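Long-range contacts in B12-binding domain-containing protein (Kitasatospora setae, PDB 6WTE), which binds cobalamin and a [4Fe-4S] cluster and, as the radical SAM methylase TsrM, probably transfers methyl groups from S-adenosylmethionine by a non-radical route: residues I132-L136 / I149-I153; L249-V253 / K282-R286; L39-F43 / E211-R215. All coordinates share one frame; numbering follows the deposited sequence. Where two conformers were deposited one is given.

Contact 1. Residues I132-L136 / I149-I153; sequences ILCEL and IPGLI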
loop_
_atom_site.group_PDB
_atom_site.type_symbol
_atom_site.label_atom_id
_atom_site.label_comp_id
_atom_site.label_asym_id
_atom_site.label_seq_id
_atom_site.Cartn_x
_atom_site.Cartn_y
_atom_site.Cartn_z
ATOM N N ILE A 132 5.834 -8.541 17.488
ATOM C CA ILE A 132 5.748 -7.485 18.497
ATOM C C ILE A 132 4.383 -7.508 19.173
ATOM O O ILE A 132 4.274 -7.344 20.394
ATOM C CB ILE A 132 6.034 -6.116 17.851
ATOM C CG1 ILE A 132 7.463 -6.079 17.309
ATOM C CG2 ILE A 132 5.771 -4.969 18.859
ATOM C CD1 ILE A 132 7.782 -4.863 16.460
ATOM N N LEU A 133 3.320 -7.716 18.390
ATOM C CA LEU A 133 1.976 -7.719 18.965
ATOM C C LEU A 133 1.795 -8.868 19.953
ATOM O O LEU A 133 1.127 -8.708 20.984
ATOM C CB LEU A 133 0.926 -7.784 17.851
ATOM C CG LEU A 133 -0.532 -7.710 18.317
ATOM C CD1 LEU A 133 -0.750 -6.468 19.185
ATOM C CD2 LEU A 133 -1.492 -7.713 17.129
ATOM N N CYS A 134 2.373 -10.037 19.658
ATOM C CA CYS A 134 2.287 -11.142 20.607
ATOM C C CYS A 134 3.001 -10.811 21.907
ATOM O O CYS A 134 2.513 -11.149 22.990
ATOM C CB CYS A 134 2.869 -12.417 20.009
ATOM S SG CYS A 134 1.809 -13.178 18.773
ATOM N N GLU A 135 4.178 -10.183 21.822
ATOM C CA GLU A 135 4.873 -9.802 23.045
ATOM C C GLU A 135 4.080 -8.754 23.809
ATOM O O GLU A 135 3.983 -8.819 25.036
ATOM C CB GLU A 135 6.284 -9.303 22.726
ATOM C CG GLU A 135 7.174 -10.389 22.139
ATOM C CD GLU A 135 8.645 -10.015 22.101
ATOM O OE1 GLU A 135 9.037 -9.025 22.757
ATOM O OE2 GLU A 135 9.410 -10.722 21.409
ATOM N N LEU A 136 3.474 -7.803 23.092
ATOM C CA LEU A 136 2.645 -6.794 23.744
ATOM C C LEU A 136 1.440 -7.432 24.428
ATOM O O LEU A 136 1.158 -7.155 25.599
ATOM C CB LEU A 136 2.201 -5.745 22.722
ATOM C CG LEU A 136 1.308 -4.610 23.244
ATOM C CD1 LEU A 136 1.993 -3.787 24.331
ATOM C CD2 LEU A 136 0.839 -3.719 22.100
ATOM N N ILE A 149 9.745 -4.352 25.389
ATOM C CA ILE A 149 9.261 -4.975 24.160
ATOM C C ILE A 149 10.029 -4.357 22.994
ATOM O O ILE A 149 9.802 -3.178 22.680
ATOM C CB ILE A 149 7.752 -4.781 23.987
ATOM C CG1 ILE A 149 7.002 -5.413 25.156
ATOM C CG2 ILE A 149 7.297 -5.382 22.679
ATOM C CD1 ILE A 149 5.519 -5.223 25.078
ATOM N N PRO A 150 10.908 -5.103 22.326
ATOM C CA PRO A 150 11.715 -4.513 21.248
ATOM C C PRO A 150 10.845 -3.969 20.123
ATOM O O PRO A 150 9.893 -4.615 19.676
ATOM C CB PRO A 150 12.580 -5.688 20.775
ATOM C CG PRO A 150 12.609 -6.634 21.942
ATOM C CD PRO A 150 11.247 -6.516 22.561
ATOM N N GLY A 151 11.184 -2.761 19.669
ATOM C CA GLY A 151 10.513 -2.125 18.558
ATOM C C GLY A 151 9.268 -1.343 18.918
ATOM O O GLY A 151 8.805 -0.535 18.103
ATOM N N LEU A 152 8.713 -1.553 20.110
ATOM C CA LEU A 152 7.426 -0.961 20.445
ATOM C C LEU A 152 7.530 0.551 20.597
ATOM O O LEU A 152 8.387 1.053 21.331
ATOM C CB LEU A 152 6.892 -1.577 21.739
ATOM C CG LEU A 152 5.496 -1.110 22.137
ATOM C CD1 LEU A 152 4.457 -1.582 21.101
ATOM C CD2 LEU A 152 5.158 -1.610 23.542
ATOM N N ILE A 153 6.639 1.278 19.921
ATOM C CA ILE A 153 6.483 2.714 20.143
ATOM C C ILE A 153 5.494 2.914 21.282
ATOM O O ILE A 153 4.395 2.344 21.267
ATOM C CB ILE A 153 6.002 3.423 18.864
ATOM C CG1 ILE A 153 7.001 3.215 17.723
ATOM C CG2 ILE A 153 5.770 4.911 19.116
ATOM C CD1 ILE A 153 6.510 3.737 16.393
#

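Contact 2. Residues L249-V253 / K282-R286; sequences LASVV and KNLLR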
loop_
_atom_site.group_PDB
_atom_site.type_symbol
_atom_site.label_atom_id
_atom_site.label_comp_id
_atom_site.label_asym_id
_atom_site.label_seq_id
_atom_site.Cartn_x
_atom_site.Cartn_y
_atom_site.Cartn_z
ATOM N N LEU A 249 8.246 -21.450 1.564
ATOM C CA LEU A 249 7.538 -21.685 0.310
ATOM C C LEU A 249 6.310 -22.557 0.528
ATOM O O LEU A 249 5.228 -22.260 0.011
ATOM C CB LEU A 249 8.484 -22.334 -0.699
ATOM C CG LEU A 249 9.702 -21.491 -1.085
ATOM C CD1 LEU A 249 10.728 -22.359 -1.798
ATOM C CD2 LEU A 249 9.289 -20.322 -1.955
ATOM N N ALA A 250 6.451 -23.621 1.319
ATOM C CA ALA A 250 5.322 -24.515 1.550
ATOM C C ALA A 250 4.176 -23.804 2.258
ATOM O O ALA A 250 3.005 -24.100 1.990
ATOM C CB ALA A 250 5.769 -25.729 2.360
ATOM N N SER A 251 4.488 -22.866 3.159
ATOM C CA SER A 251 3.434 -22.147 3.869
ATOM C C SER A 251 2.685 -21.205 2.938
ATOM O O SER A 251 1.452 -21.111 3.005
ATOM C CB SER A 251 4.021 -21.371 5.052
ATOM O OG SER A 251 4.617 -22.254 5.991
ATOM N N VAL A 252 3.410 -20.491 2.071
ATOM C CA VAL A 252 2.758 -19.609 1.103
ATOM C C VAL A 252 1.805 -20.404 0.218
ATOM O O VAL A 252 0.643 -20.025 0.030
ATOM C CB VAL A 252 3.803 -18.862 0.255
ATOM C CG1 VAL A 252 3.114 -17.915 -0.700
ATOM C CG2 VAL A 252 4.763 -18.094 1.143
ATOM N N VAL A 253 2.284 -21.513 -0.352
ATOM C CA VAL A 253 1.435 -22.259 -1.274
ATOM C C VAL A 253 0.274 -22.920 -0.531
ATOM O O VAL A 253 -0.837 -23.008 -1.065
ATOM C CB VAL A 253 2.261 -23.278 -2.081
ATOM C CG1 VAL A 253 1.378 -23.954 -3.115
ATOM C CG2 VAL A 253 3.439 -22.578 -2.772
ATOM N N LYS A 282 10.741 -17.548 -8.174
ATOM C CA LYS A 282 10.774 -18.687 -9.086
ATOM C C LYS A 282 10.556 -20.002 -8.346
ATOM O O LYS A 282 9.857 -20.888 -8.846
ATOM C CB LYS A 282 12.090 -18.714 -9.858
ATOM C CG LYS A 282 12.155 -17.658 -10.944
ATOM C CD LYS A 282 13.470 -17.721 -11.704
ATOM C CE LYS A 282 13.425 -16.836 -12.937
ATOM N NZ LYS A 282 14.696 -16.929 -13.723
ATOM N N ASN A 283 11.136 -20.151 -7.152
ATOM C CA ASN A 283 10.886 -21.360 -6.370
ATOM C C ASN A 283 9.416 -21.476 -5.984
ATOM O O ASN A 283 8.850 -22.580 -5.966
ATOM C CB ASN A 283 11.760 -21.366 -5.113
ATOM C CG ASN A 283 13.199 -21.730 -5.401
ATOM O OD1 ASN A 283 13.498 -22.381 -6.401
ATOM N ND2 ASN A 283 14.102 -21.316 -4.516
ATOM N N LEU A 284 8.782 -20.347 -5.665
ATOM C CA LEU A 284 7.360 -20.357 -5.338
ATOM C C LEU A 284 6.527 -20.828 -6.525
ATOM O O LEU A 284 5.635 -21.673 -6.379
ATOM C CB LEU A 284 6.919 -18.963 -4.909
ATOM C CG LEU A 284 5.469 -18.928 -4.429
ATOM C CD1 LEU A 284 5.381 -19.604 -3.074
ATOM C CD2 LEU A 284 4.968 -17.497 -4.362
ATOM N N LEU A 285 6.793 -20.271 -7.713
ATOM C CA LEU A 285 6.037 -20.660 -8.898
ATOM C C LEU A 285 6.249 -22.133 -9.219
ATOM O O LEU A 285 5.295 -22.848 -9.552
ATOM C CB LEU A 285 6.435 -19.778 -10.080
ATOM C CG LEU A 285 6.110 -18.294 -9.874
ATOM C CD1 LEU A 285 6.735 -17.451 -10.983
ATOM C CD2 LEU A 285 4.605 -18.070 -9.806
ATOM N N ARG A 286 7.489 -22.611 -9.089
ATOM C CA ARG A 286 7.770 -24.025 -9.311
ATOM C C ARG A 286 6.938 -24.909 -8.387
ATOM O O ARG A 286 6.424 -25.950 -8.811
ATOM C CB ARG A 286 9.261 -24.303 -9.118
ATOM C CG ARG A 286 10.164 -23.711 -10.201
ATOM C CD ARG A 286 11.614 -24.144 -10.016
ATOM N NE ARG A 286 12.496 -23.490 -10.981
ATOM C CZ ARG A 286 13.325 -22.496 -10.682
ATOM N NH1 ARG A 286 13.408 -22.044 -9.435
ATOM N NH2 ARG A 286 14.082 -21.959 -11.630
#

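Contact 3. Residues L39-F43 / E211-R215; sequences LDLTF and EYYRR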
loop_
_atom_site.group_PDB
_atom_site.type_symbol
_atom_site.label_atom_id
_atom_site.label_comp_id
_atom_site.label_asym_id
_atom_site.label_seq_id
_atom_site.Cartn_x
_atom_site.Cartn_y
_atom_site.Cartn_z
ATOM N N LEU A 39 -13.273 -6.903 14.468
ATOM C CA LEU A 39 -14.431 -6.058 14.223
ATOM C C LEU A 39 -14.137 -5.302 12.935
ATOM O O LEU A 39 -13.292 -4.402 12.917
ATOM C CB LEU A 39 -14.673 -5.127 15.411
ATOM C CG LEU A 39 -16.090 -4.700 15.739
ATOM C CD1 LEU A 39 -16.985 -5.925 15.896
ATOM C CD2 LEU A 39 -16.055 -3.890 17.030
ATOM N N ASP A 40 -14.784 -5.705 11.845
ATOM C CA ASP A 40 -14.500 -5.151 10.525
ATOM C C ASP A 40 -15.581 -4.129 10.182
ATOM O O ASP A 40 -16.742 -4.492 9.969
ATOM C CB ASP A 40 -14.428 -6.263 9.480
ATOM C CG ASP A 40 -13.871 -5.784 8.161
ATOM O OD1 ASP A 40 -13.698 -4.562 8.002
ATOM O OD2 ASP A 40 -13.593 -6.631 7.291
ATOM N N LEU A 41 -15.194 -2.855 10.124
ATOM C CA LEU A 41 -16.147 -1.775 9.906
ATOM C C LEU A 41 -16.364 -1.457 8.435
ATOM O O LEU A 41 -17.210 -0.609 8.122
ATOM C CB LEU A 41 -15.683 -0.512 10.645
ATOM C CG LEU A 41 -15.426 -0.689 12.145
ATOM C CD1 LEU A 41 -14.962 0.615 12.789
ATOM C CD2 LEU A 41 -16.667 -1.220 12.852
ATOM N N THR A 42 -15.645 -2.129 7.530
ATOM C CA THR A 42 -15.756 -1.815 6.106
ATOM C C THR A 42 -17.183 -1.998 5.603
ATOM O O THR A 42 -17.691 -1.170 4.840
ATOM C CB THR A 42 -14.786 -2.685 5.308
ATOM O OG1 THR A 42 -13.455 -2.445 5.776
ATOM C CG2 THR A 42 -14.864 -2.375 3.805
ATOM N N PHE A 43 -17.851 -3.068 6.029
ATOM C CA PHE A 43 -19.230 -3.313 5.632
ATOM C C PHE A 43 -20.230 -2.737 6.629
ATOM O O PHE A 43 -21.413 -3.094 6.591
ATOM C CB PHE A 43 -19.464 -4.817 5.448
ATOM C CG PHE A 43 -18.396 -5.503 4.635
ATOM C CD1 PHE A 43 -18.157 -5.138 3.324
ATOM C CD2 PHE A 43 -17.631 -6.517 5.191
ATOM C CE1 PHE A 43 -17.167 -5.771 2.572
ATOM C CE2 PHE A 43 -16.649 -7.154 4.448
ATOM C CZ PHE A 43 -16.415 -6.780 3.137
ATOM N N GLU A 211 -16.472 -12.772 1.561
ATOM C CA GLU A 211 -17.287 -11.568 1.418
ATOM C C GLU A 211 -16.563 -10.510 0.595
ATOM O O GLU A 211 -17.143 -9.915 -0.320
ATOM C CB GLU A 211 -17.652 -11.012 2.797
ATOM C CG GLU A 211 -18.583 -9.807 2.750
ATOM C CD GLU A 211 -19.954 -10.132 2.175
ATOM O OE1 GLU A 211 -20.368 -11.312 2.212
ATOM O OE2 GLU A 211 -20.626 -9.201 1.684
ATOM N N TYR A 212 -15.283 -10.275 0.893
ATOM C CA TYR A 212 -14.510 -9.328 0.094
ATOM C C TYR A 212 -14.374 -9.805 -1.344
ATOM O O TYR A 212 -14.471 -9.006 -2.283
ATOM C CB TYR A 212 -13.131 -9.122 0.708
ATOM C CG TYR A 212 -13.136 -8.160 1.867
ATOM C CD1 TYR A 212 -13.088 -6.790 1.648
ATOM C CD2 TYR A 212 -13.191 -8.621 3.175
ATOM C CE1 TYR A 212 -13.086 -5.899 2.704
ATOM C CE2 TYR A 212 -13.194 -7.735 4.242
ATOM C CZ TYR A 212 -13.140 -6.375 3.995
ATOM O OH TYR A 212 -13.132 -5.478 5.035
ATOM N N TYR A 213 -14.157 -11.106 -1.534
ATOM C CA TYR A 213 -13.973 -11.630 -2.884
ATOM C C TYR A 213 -15.229 -11.438 -3.723
ATOM O O TYR A 213 -15.151 -11.061 -4.896
ATOM C CB TYR A 213 -13.587 -13.105 -2.814
ATOM C CG TYR A 213 -13.225 -13.723 -4.142
ATOM C CD1 TYR A 213 -12.014 -13.431 -4.753
ATOM C CD2 TYR A 213 -14.087 -14.610 -4.776
ATOM C CE1 TYR A 213 -11.669 -13.995 -5.957
ATOM C CE2 TYR A 213 -13.748 -15.191 -5.991
ATOM C CZ TYR A 213 -12.537 -14.875 -6.572
ATOM O OH TYR A 213 -12.193 -15.439 -7.771
ATOM N N ARG A 214 -16.403 -11.675 -3.134
ATOM C CA ARG A 214 -17.651 -11.498 -3.866
ATOM C C ARG A 214 -17.941 -10.037 -4.173
ATOM O O ARG A 214 -18.715 -9.749 -5.093
ATOM C CB ARG A 214 -18.811 -12.109 -3.078
ATOM C CG ARG A 214 -18.748 -13.625 -2.989
ATOM C CD ARG A 214 -19.911 -14.197 -2.186
ATOM N NE ARG A 214 -21.208 -13.809 -2.735
ATOM C CZ ARG A 214 -22.077 -13.022 -2.107
ATOM N NH1 ARG A 214 -23.234 -12.718 -2.679
ATOM N NH2 ARG A 214 -21.793 -12.545 -0.902
ATOM N N ARG A 215 -17.342 -9.113 -3.426
ATOM C CA ARG A 215 -17.514 -7.690 -3.671
ATOM C C ARG A 215 -16.362 -7.103 -4.480
ATOM O O ARG A 215 -16.248 -5.879 -4.582
ATOM C CB ARG A 215 -17.686 -6.952 -2.339
ATOM C CG ARG A 215 -18.822 -7.544 -1.510
ATOM C CD ARG A 215 -19.067 -6.827 -0.189
ATOM N NE ARG A 215 -20.096 -5.800 -0.307
ATOM C CZ ARG A 215 -20.904 -5.434 0.683
ATOM N NH1 ARG A 215 -20.814 -6.023 1.868
ATOM N NH2 ARG A 215 -21.812 -4.489 0.484
#

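Contact 1. Residues I132-L136 / I149-I153
Ile-149 meets segment 132-136 of helix 130-141 through the far end of its side chain: CD1 rests 3.5 Å from CA of Leu-136, against the helix backbone itself. The ethyl arm reaches that point because CG1 lies beside the backbone N (chi1 -60°) and the chain then runs straight on. Its other branch, CG2, faces CG2 of Ile-132 at 4.1 Å. Leu-136 lies across this arm at about a right angle and divides its contacts, CD1 being 3.9 Å both from Ile-149 CD1 and from Leu-152 CD2. At the exposed margin the extended chain of Glu-135 passes Ile-149 in the opposite sense and brings OE1 to 3.3 Å from Pro-150 CD, a van der Waals approach rather than a polar bond.

Ile-149, Pro-150 and Leu-152 are presented by a type II beta turn, closed by Leu-152 N donating to Ile-149 O. Gly-151 takes its third place with phi at 86°, a value that favours glycine, and a side chain there would also come tight against Ile-132 CD1. Ile-132 CG1 sits 3.7 Å from Pro-150 O. Backbone bonds from Gly-151 and Leu-152 to Val-163 hold the turn.

Thus the chain leaving helix 130-141 folds back on it before entering strand 153-156, while Leu-133 packs on Leu-25 and Leu-29 of helix 20-31 and both Leu-133 and Leu-136 reach Val-102 of strand 101-104 in the cobalamin-binding domain.

Contact 2. Residues L249-V253 / K282-R286
Asn-283 brings the flat group nearest to this helix pair, yet Leu-249 meets it below the amide: Leu-249 CD1 lies 3.6 Å from Asn-283 CB, and no atom of segment 249-253 comes as close to the carboxamide. Within its own helix the amide has a weak partner: OD1 accepts a strongly bent hydrogen bond from Arg-286 NH1.

The contact proper is aliphatic. Leu-249 divides its two methyls between neighbouring residues, CD1 on Asn-283 CB and CD2 by Leu-284, where it is set 3.7 Å from Leu-284 N and 4.0 Å from Leu-284 CB. Leu-284, with CG anti to its own N (chi1 -175°), reaches toward helix 249-261, and its CD1 touches both Val-253 CG2 at 3.6 Å and Val-252 CG1 at 3.7 Å. It crosses Val-252 at about a right angle but slides past Val-253 in the opposite direction.

The segment axes approach to 9.8 Å at a crossing angle of -56°. Both helices belong to the radical SAM barrel, on consecutive beta-alpha units with strand 266-269 between them in the chain. No hydrogen bond or salt bridge links the two segments, which implies that branched carbons and their fit set the contact, while Lys-282 and Arg-286 form their salt bridges with Glu-317, at the start of helix 316-325, Lys-282 also with Asp-315.

Contact 3. Residues L39-F43 / E211-R215
The side chain of Phe-43 meets Arg-215, Glu-211 and Tyr-212 in turn from CB to CZ. CG lies beside its backbone N (chi1 -47°), which turns the ring toward helix 209-214. Phe-43 CB is 4.0 Å from Arg-215 NH1, and the same nitrogen comes closer to CD1, at 3.2 Å, as the guanidinium slides past the ring with their planes only 2° apart. Next along the rim, CE1 meets Arg-215 CD. Glu-211 CG sits over one face, toward its CE2-CZ rim, in a CH-pi contact; Glu-211 OE2 meanwhile salt-bridges Arg-215 NH1. At the tip, Phe-43 CZ stands over the centre of the Tyr-212 ring, with the ring planes at 49°.

Tyr-212 OH donates to Asp-40 OD2 (2.6 Å) on its syn lone pair, the carboxylate nearly coplanar with the phenol. Asp-40 OD1 accepts a hydrogen bond from Thr-42 N, closing an Asx turn, and Thr-42 OG1 bonds to O of cobalamin-binding Asn-11. A phenylalanine in place of Tyr-212 would probably leave Asp-40 OD2 without the hydroxyl that donates to it.

The contact thus ties the end of strand 35-40, at the border of the cobalamin-domain sheet beside strand 4-9, to helix 209-214, which precedes barrel strand 219-221.

Overall arrangement
The three contacts illustrate how chemistry follows place in a cofactor enzyme with a cobalamin-binding domain and a radical SAM core. Contacts 1 and 2 are both mostly buried and aliphatic, without a hydrogen bond across, but one folds a turn back on its own helix, whereas the other joins neighbouring helices of the radical SAM barrel. Contact 3 is only partly buried and bridges the cobalamin-binding domain and the start of the radical SAM core, and it alone combines rings, a charged carboxylate and a cross-segment hydrogen bond. No helix or strand is shared, though contacts 1 and 3 both reach strands of the same mixed sheet, and their side chains approach the bound cobalamin more closely than those of contact 2.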